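Local structure of synaptic vesicle glycoprotein 2C (4JRA) at residues T92-K95 against N96-F99. The protein is a synaptic vesicle membrane glycoprotein whose luminal domain probably serves as a protein receptor for botulinum neurotoxin A. Residues are numbered along the deposited sequence; the frame is centred on the assembly and turned at random.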
# COMPACT_ATOMS: atom_id res chain seq x y z
N THR D 92 -26.02 25.94 -6.64
CA THR D 92 -24.69 26.41 -6.29
C THR D 92 -23.69 25.59 -7.09
O THR D 92 -23.95 24.46 -7.48
CB THR D 92 -24.38 26.26 -4.79
OG1 THR D 92 -23.87 24.95 -4.53
CG2 THR D 92 -25.63 26.52 -3.98
N TYR D 93 -22.53 26.19 -7.33
CA TYR D 93 -21.61 25.73 -8.33
C TYR D 93 -20.21 26.09 -7.90
O TYR D 93 -20.01 27.08 -7.22
CB TYR D 93 -21.92 26.39 -9.67
CG TYR D 93 -23.26 25.98 -10.23
CD1 TYR D 93 -23.47 24.69 -10.69
CD2 TYR D 93 -24.32 26.88 -10.31
CE1 TYR D 93 -24.70 24.29 -11.19
CE2 TYR D 93 -25.55 26.49 -10.82
CZ TYR D 93 -25.74 25.20 -11.25
OH TYR D 93 -26.96 24.80 -11.75
N PHE D 94 -19.27 25.24 -8.27
CA PHE D 94 -17.86 25.49 -8.08
C PHE D 94 -17.20 25.49 -9.45
O PHE D 94 -16.97 24.43 -10.01
CB PHE D 94 -17.27 24.39 -7.22
CG PHE D 94 -17.80 24.37 -5.81
CD1 PHE D 94 -18.94 23.64 -5.49
CD2 PHE D 94 -17.15 25.06 -4.81
CE1 PHE D 94 -19.41 23.62 -4.19
CE2 PHE D 94 -17.62 25.04 -3.51
CZ PHE D 94 -18.75 24.32 -3.20
N LYS D 95 -16.92 26.67 -10.00
CA LYS D 95 -16.37 26.78 -11.35
C LYS D 95 -14.88 27.07 -11.34
O LYS D 95 -14.42 28.01 -10.70
CB LYS D 95 -17.11 27.87 -12.13
CG LYS D 95 -18.63 27.70 -12.12
CD LYS D 95 -19.30 28.95 -12.69
CE LYS D 95 -20.82 28.85 -12.72
NZ LYS D 95 -21.42 29.87 -13.63
N ASN D 96 -14.12 26.26 -12.06
CA ASN D 96 -12.69 26.47 -12.19
C ASN D 96 -12.02 26.49 -10.81
O ASN D 96 -11.20 27.37 -10.53
CB ASN D 96 -12.42 27.80 -12.92
CG ASN D 96 -13.48 28.13 -13.97
OD1 ASN D 96 -14.51 28.70 -13.65
ND2 ASN D 96 -13.21 27.78 -15.22
N CYS D 97 -12.39 25.53 -9.96
CA CYS D 97 -11.90 25.46 -8.57
C CYS D 97 -10.98 24.24 -8.41
O CYS D 97 -11.25 23.19 -8.95
CB CYS D 97 -13.04 25.35 -7.55
SG CYS D 97 -14.06 26.80 -7.36
N THR D 98 -9.88 24.41 -7.69
CA THR D 98 -9.04 23.28 -7.36
C THR D 98 -9.33 22.94 -5.90
O THR D 98 -9.34 23.82 -5.05
CB THR D 98 -7.53 23.56 -7.57
OG1 THR D 98 -7.09 24.56 -6.68
CG2 THR D 98 -7.26 24.02 -8.98
N PHE D 99 -9.60 21.68 -5.62
CA PHE D 99 -9.78 21.23 -4.26
C PHE D 99 -8.57 20.38 -3.90
O PHE D 99 -8.22 19.49 -4.65
CB PHE D 99 -11.07 20.44 -4.13
CG PHE D 99 -12.32 21.27 -4.28
CD1 PHE D 99 -12.89 21.45 -5.52
CD2 PHE D 99 -12.93 21.84 -3.18
CE1 PHE D 99 -14.05 22.22 -5.66
CE2 PHE D 99 -14.08 22.59 -3.32
CZ PHE D 99 -14.63 22.79 -4.56
O HOH W 1 -14.14 23.07 -10.13
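Phe94 and Phe99 meet across a chain corner: CB of each already points to the other segment, and matching first torsions (chi1 -66° and -70°), with CG opposite the carbonyl carbon on the side of the backbone N, swing the two rings toward each other in the buried interior. Phe99 turns its edge to the face of Phe94 in an offset edge-to-face pair, with planes at 68° and centroids 5.3 Å apart. The far end of the Phe99 ring does the touching: its CZ comes in obliquely, 3.4 Å from CD2 of Phe94. Phe94 CG lies in the plane of the Phe99 ring, at its edge. Cys97 lies on the inner side of the bend, its SG at the edge of the Phe94 ring, near the ring plane, and 4.0 Å from Phe94 CB. The two phenylalanines are five positions apart, one pentapeptide repeat of a beta-helix in which successive short strands form neighbouring faces of a coil. Strand 93-95 belongs to one face and strand 98-100 to the next, and each lines up parallel with strands of adjacent coils. Phe94 thus lies between Phe74 and Phe114, its ring nearly parallel to both, while Phe99 stacks on Phe79 and meets Phe104 edge-to-face. At the corner Asn96 has a left-handed backbone conformation that turns the chain. A water accepts from Cys97 N at 3.0 Å and donates to Phe94 O at 3.1 Å, bridging the turn. The extended chain of Lys95 departs from 96-99 and touches Lys75 of the preceding coil.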